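Local coordinates for dihydroxyacetone kinase (Citrobacter freundii, PDB 1UN8) that catalyses the ATP-dependent phosphorylation of dihydroxyacetone to dihydroxyacetone phosphate, working as a homodimer with divalent metal ions, at the interface of chains A and B. Numbering follows the deposited sequence. Chains: chain A/B, Dihydroxyacetone kinase.

Contacts 2 and 3 are neighbours, their C-alpha centres about 9 Å apart, and they share B:Phe5: the N-terminal arm of chain B buries this ring in contact 3 and ties down the next residues in contact 2. Helices 233-247 and 266-277 of chain A serve both. The C-alpha centre of contact 1 lies about 38 Å from that of contact 2 and about 31 Å from that of contact 3; there chain A contributes helix 12-22 and chain B its own helix 266-277. The two-fold axis repeats each contact with the chains exchanged, so the N-terminal segments of both subunits are used to join the homodimer at well-separated places.

Contact 1: the interface of chains A and B. Residues chain A 18-19, 21-22; chain B 273-274, 277, 334-336.
A:Asp18 and B:Ile336 meet with their side chains at about a right angle, beside the salt bridge from A:Asp18 to B:Arg274. In A:Asp18, CB packs on the methyl CD1 of B:Ile336 at 3.3 Å and, on its other flank, faces CD of B:Arg274 at 3.9 Å. CG follows, 3.5 Å from the same CD1. The carboxylate then divides its work: OD1 lies against B:Ile336, 3.4 Å from the branch methyl CG2, while OD2 turns to the guanidinium NE of B:Arg274 at 3.6 Å, a long and therefore probably modest salt bridge. A chi1 of -72°, with CG opposite the carbonyl carbon, sets the carboxylate between B:Ile336 and B:Arg274. The arginine is extended from CG to NE and runs alongside the aspartate in the same direction, the carboxylate and guanidinium planes 42° apart.

One turn on, CD1 of A:Ile22 reaches CD1 of B:Ile336 at 3.7 Å, and its CG2 slides past the methyl of B:Thr273. The backbone N of B:Arg334 donates to the carbonyl O of A:Ile22 (3.0 Å, 160° at H), taking up an acceptor at the helix end. CG of B:Arg334 also rests on the carbonyl O of A:Ile21.

In the fold, helix 12-22 of chain A lies between helix 266-277 of chain B and the B:Arg334-B:Ile336 stretch, which leads into strand 338-339 and on toward the C-terminal helical barrel.

Contact 2: the interface of chains A and B. Residues chain A 232-234, 275; chain B 5-7.
A:Asn232 and A:Ser233 receive the N-terminal arm of chain B at B:Phe6 and B:Asn7. Two hydrogen bonds cross the interface. The side-chain amide ND2 of A:Asn232 donates to OD1 of B:Asn7 at 2.8 Å; the acceptor lies close to the plane of the donor amide, but the donor stands above the carbonyl plane of B:Asn7, 45° out of it, so no lone pair is addressed squarely. The two amides are nearly perpendicular. In A:Asn232 CG points away from its own backbone N (chi1 177°), carrying the amide out along the arm. The backbone N of A:Ser233 donates to the carbonyl O of B:Phe6 at 2.9 Å. This N-H belongs to the first residue of helix 233-247, and the arm thus supplies an acceptor at the helix start. The backbones form a parallel bridge, pairing A:Asn232 with B:Phe6.

A bond within chain A supports the site: the hydroxyl OG of A:Ser233 donates to OE2 of A:Glu275 at 2.6 Å, on the lone pair facing away from the other carboxylate oxygen. It links helix 233-247 to helix 266-277.

Packing is lighter. CB of A:Ser233 touches CA of B:Phe6 at 3.9 Å, and the methyl CB of A:Ala234 lies 3.9 Å from ND2 of B:Asn7.

The site fastens the N-terminal arm of one subunit to the other and so helps hold the homodimer together.

Contact 3: the interface of chains A and B. Residues chain A 191, 193, 236, 264, 272, 301-303; chain B 5.
The phenyl ring of B:Phe5 packs between A:Leu193 and A:Phe303 of chain A. The side chain of A:Leu193 points toward that of B:Phe5 from the opposite direction. Its CG sits 3.4 Å from the far ring atom CZ, and both methyls lie over the same face: CD1 is 3.8 Å from the ring centroid of B:Phe5 in a CH-pi contact, and CD2 sits above the CZ-CE2 rim. The other face takes the edge of A:Phe303, whose CE2 comes 3.9 Å from CZ of B:Phe5, the ring planes standing 74° apart.

A:Phe303 is itself wedged within chain A, CG1 of A:Val191 on one face and CG2 of A:Ile272 on the other, which probably fixes its rotation. Its CG falls between backbone N and carbonyl carbon (chi1 67°), and the ring thereby projects from strand 301-309 toward the intruding phenyl.

The pocket is a hydrophobic socket beside strands 186-192 and 301-309, with A:Val236 and A:Val264 completing its wall more distantly. It accepts the arm of the partner, and the centre of the contact lies about 15 Å from the catalytic A:His220. At the mouth, the methyl CD1 of A:Ile272 rests 3.9 Å from CB of B:Phe5.

Contact 1: the interface of chains A and B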
# COMPACT_ATOMS: atom_id res chain seq x y z
N ASP A 18 -11.20 -3.72 -14.70
CA ASP A 18 -10.40 -4.42 -15.71
C ASP A 18 -9.05 -4.81 -15.11
O ASP A 18 -8.59 -5.95 -15.25
CB ASP A 18 -10.20 -3.55 -16.96
CG ASP A 18 -11.49 -3.41 -17.78
OD1 ASP A 18 -12.28 -4.37 -17.80
OD2 ASP A 18 -11.71 -2.35 -18.41
N GLY A 19 -8.42 -3.87 -14.41
CA GLY A 19 -7.15 -4.17 -13.81
C GLY A 19 -7.23 -5.27 -12.77
O GLY A 19 -6.32 -6.09 -12.65
N ILE A 21 -9.29 -7.78 -12.68
CA ILE A 21 -9.49 -9.02 -13.40
C ILE A 21 -8.16 -9.47 -14.00
O ILE A 21 -7.74 -10.61 -13.83
CB ILE A 21 -10.49 -8.85 -14.56
CG1 ILE A 21 -11.80 -8.21 -14.07
CG2 ILE A 21 -10.79 -10.21 -15.16
CD1 ILE A 21 -12.95 -9.14 -13.80
N ILE A 22 -7.51 -8.56 -14.74
CA ILE A 22 -6.23 -8.85 -15.39
C ILE A 22 -5.23 -9.48 -14.42
O ILE A 22 -4.38 -10.28 -14.83
CB ILE A 22 -5.54 -7.56 -15.96
CG1 ILE A 22 -6.40 -6.89 -17.03
CG2 ILE A 22 -4.19 -7.94 -16.53
CD1 ILE A 22 -6.54 -7.68 -18.30
N THR B 273 -2.30 -1.20 -14.02
CA THR B 273 -2.19 -2.55 -14.53
C THR B 273 -2.94 -2.68 -15.85
O THR B 273 -2.49 -3.37 -16.77
CB THR B 273 -2.74 -3.56 -13.52
OG1 THR B 273 -1.94 -3.54 -12.33
CG2 THR B 273 -2.73 -4.96 -14.10
N ARG B 274 -4.09 -2.01 -15.95
CA ARG B 274 -4.87 -2.07 -17.17
C ARG B 274 -4.13 -1.39 -18.32
O ARG B 274 -4.10 -1.90 -19.45
CB ARG B 274 -6.22 -1.38 -16.99
CG ARG B 274 -7.05 -1.29 -18.27
CD ARG B 274 -8.27 -0.41 -18.09
NE ARG B 274 -8.99 -0.19 -19.33
CZ ARG B 274 -8.46 0.39 -20.41
NH1 ARG B 274 -7.19 0.80 -20.40
NH2 ARG B 274 -9.20 0.57 -21.50
N ALA B 277 -1.45 -3.56 -19.68
CA ALA B 277 -2.03 -4.64 -20.47
C ALA B 277 -2.47 -4.18 -21.86
O ALA B 277 -2.65 -4.99 -22.77
CB ALA B 277 -3.21 -5.24 -19.72
N ARG B 334 -4.71 -12.13 -17.23
CA ARG B 334 -5.96 -12.76 -17.64
C ARG B 334 -6.69 -11.88 -18.62
O ARG B 334 -6.51 -10.66 -18.62
CB ARG B 334 -6.86 -13.00 -16.45
CG ARG B 334 -6.16 -13.49 -15.21
CD ARG B 334 -5.47 -14.80 -15.44
NE ARG B 334 -5.13 -15.43 -14.16
CZ ARG B 334 -4.58 -16.63 -14.04
NH1 ARG B 334 -4.30 -17.35 -15.12
NH2 ARG B 334 -4.32 -17.13 -12.84
N GLU B 335 -7.53 -12.47 -19.46
CA GLU B 335 -8.29 -11.66 -20.39
C GLU B 335 -9.59 -11.32 -19.65
O GLU B 335 -10.00 -12.05 -18.75
CB GLU B 335 -8.60 -12.41 -21.70
CG GLU B 335 -9.74 -13.41 -21.61
CD GLU B 335 -10.09 -14.01 -22.97
OE1 GLU B 335 -9.21 -14.70 -23.55
OE2 GLU B 335 -11.22 -13.81 -23.45
N ILE B 336 -10.22 -10.22 -20.03
CA ILE B 336 -11.44 -9.79 -19.37
C ILE B 336 -12.68 -10.41 -19.99
O ILE B 336 -13.23 -9.88 -20.97
CB ILE B 336 -11.56 -8.26 -19.41
CG1 ILE B 336 -10.16 -7.63 -19.34
CG2 ILE B 336 -12.45 -7.78 -18.26
CD1 ILE B 336 -10.01 -6.53 -18.33

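Contact 2: the interface of chains A and B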
# COMPACT_ATOMS: atom_id res chain seq x y z
N ASN A 232 2.72 9.53 17.58
CA ASN A 232 3.49 8.45 18.16
C ASN A 232 2.75 7.12 18.04
O ASN A 232 1.65 6.97 18.57
CB ASN A 232 3.79 8.76 19.62
CG ASN A 232 4.54 7.64 20.30
OD1 ASN A 232 3.96 6.58 20.60
ND2 ASN A 232 5.83 7.84 20.53
N SER A 233 3.37 6.17 17.36
CA SER A 233 2.76 4.86 17.14
C SER A 233 2.26 4.14 18.40
O SER A 233 1.15 3.61 18.42
CB SER A 233 3.73 3.95 16.37
OG SER A 233 4.97 3.81 17.05
N ALA A 234 3.06 4.14 19.46
CA ALA A 234 2.65 3.46 20.68
C ALA A 234 1.45 4.12 21.36
O ALA A 234 0.50 3.45 21.78
CB ALA A 234 3.81 3.41 21.64
N GLU A 275 3.41 -2.56 17.88
CA GLU A 275 2.73 -1.88 18.97
C GLU A 275 1.54 -2.72 19.43
O GLU A 275 1.35 -2.94 20.64
CB GLU A 275 2.24 -0.50 18.51
CG GLU A 275 3.33 0.40 17.93
CD GLU A 275 4.36 0.84 18.96
OE1 GLU A 275 4.49 0.17 20.01
OE2 GLU A 275 5.05 1.85 18.72
N PHE B 5 4.14 7.42 11.32
CA PHE B 5 3.81 6.66 12.52
C PHE B 5 5.07 5.96 13.02
O PHE B 5 5.61 5.09 12.33
CB PHE B 5 2.74 5.59 12.25
CG PHE B 5 1.35 6.13 12.08
CD1 PHE B 5 0.71 6.05 10.85
CD2 PHE B 5 0.65 6.67 13.15
CE1 PHE B 5 -0.60 6.51 10.69
CE2 PHE B 5 -0.66 7.13 13.00
CZ PHE B 5 -1.29 7.05 11.77
N PHE B 6 5.57 6.37 14.18
CA PHE B 6 6.75 5.75 14.78
C PHE B 6 6.83 6.17 16.25
O PHE B 6 6.07 7.02 16.70
CB PHE B 6 8.04 6.11 14.00
CG PHE B 6 8.56 7.50 14.24
CD1 PHE B 6 9.48 7.75 15.27
CD2 PHE B 6 8.16 8.56 13.43
CE1 PHE B 6 10.00 9.03 15.48
CE2 PHE B 6 8.68 9.86 13.62
CZ PHE B 6 9.60 10.09 14.65
N ASN B 7 7.74 5.54 16.99
CA ASN B 7 7.90 5.83 18.41
C ASN B 7 9.25 6.51 18.62
O ASN B 7 9.37 7.71 18.42
CB ASN B 7 7.82 4.52 19.19
CG ASN B 7 7.76 4.73 20.68
OD1 ASN B 7 7.76 5.86 21.16
ND2 ASN B 7 7.69 3.63 21.42

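Contact 3: the interface of chains A and B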
# COMPACT_ATOMS: atom_id res chain seq x y z
N VAL A 191 -7.72 5.36 12.31
CA VAL A 191 -7.04 6.61 12.61
C VAL A 191 -6.31 7.02 11.35
O VAL A 191 -5.84 6.15 10.60
CB VAL A 191 -6.03 6.45 13.78
CG1 VAL A 191 -4.89 5.53 13.37
CG2 VAL A 191 -5.51 7.82 14.20
N LEU A 193 -3.66 10.26 9.43
CA LEU A 193 -2.83 11.45 9.53
C LEU A 193 -3.29 12.44 8.47
O LEU A 193 -3.08 13.64 8.59
CB LEU A 193 -1.36 11.09 9.32
CG LEU A 193 -0.84 10.06 10.32
CD1 LEU A 193 0.67 9.87 10.16
CD2 LEU A 193 -1.19 10.49 11.74
N VAL A 236 -0.74 6.19 19.98
CA VAL A 236 -1.90 6.04 19.11
C VAL A 236 -2.49 4.63 19.18
O VAL A 236 -3.70 4.48 19.33
CB VAL A 236 -1.54 6.38 17.65
CG1 VAL A 236 -2.74 6.13 16.74
CG2 VAL A 236 -1.12 7.84 17.57
N VAL A 264 -0.24 4.42 4.30
CA VAL A 264 0.80 4.20 5.28
C VAL A 264 1.91 3.37 4.65
O VAL A 264 1.64 2.48 3.84
CB VAL A 264 0.27 3.48 6.50
CG1 VAL A 264 1.38 3.27 7.50
CG2 VAL A 264 -0.88 4.28 7.10
N ILE A 272 3.39 -0.50 13.55
CA ILE A 272 2.05 -0.56 14.12
C ILE A 272 1.77 -1.99 14.61
O ILE A 272 1.22 -2.20 15.70
CB ILE A 272 0.97 -0.16 13.08
CG1 ILE A 272 1.15 1.31 12.65
CG2 ILE A 272 -0.41 -0.37 13.67
CD1 ILE A 272 1.70 2.19 13.75
N LYS A 301 -3.72 8.16 4.38
CA LYS A 301 -2.64 7.73 5.23
C LYS A 301 -3.11 7.46 6.66
O LYS A 301 -2.88 8.26 7.56
CB LYS A 301 -1.50 8.75 5.24
CG LYS A 301 -0.31 8.29 6.09
CD LYS A 301 1.03 8.83 5.63
CE LYS A 301 2.15 8.07 6.34
NZ LYS A 301 3.53 8.42 5.90
N GLY A 302 -3.77 6.32 6.84
CA GLY A 302 -4.26 5.91 8.14
C GLY A 302 -4.38 4.40 8.16
O GLY A 302 -4.17 3.75 7.13
N PHE A 303 -4.72 3.82 9.30
CA PHE A 303 -4.88 2.37 9.39
C PHE A 303 -6.04 2.07 10.31
O PHE A 303 -6.48 2.96 11.04
CB PHE A 303 -3.59 1.71 9.92
CG PHE A 303 -3.28 2.05 11.35
CD1 PHE A 303 -3.83 1.31 12.40
CD2 PHE A 303 -2.44 3.13 11.66
CE1 PHE A 303 -3.56 1.63 13.74
CE2 PHE A 303 -2.16 3.46 13.00
CZ PHE A 303 -2.72 2.71 14.03
N PHE B 5 4.14 7.42 11.32
CA PHE B 5 3.81 6.66 12.52
C PHE B 5 5.07 5.96 13.02
O PHE B 5 5.61 5.09 12.33
CB PHE B 5 2.74 5.59 12.25
CG PHE B 5 1.35 6.13 12.08
CD1 PHE B 5 0.71 6.05 10.85
CD2 PHE B 5 0.65 6.67 13.15
CE1 PHE B 5 -0.60 6.51 10.69
CE2 PHE B 5 -0.66 7.13 13.00
CZ PHE B 5 -1.29 7.05 11.77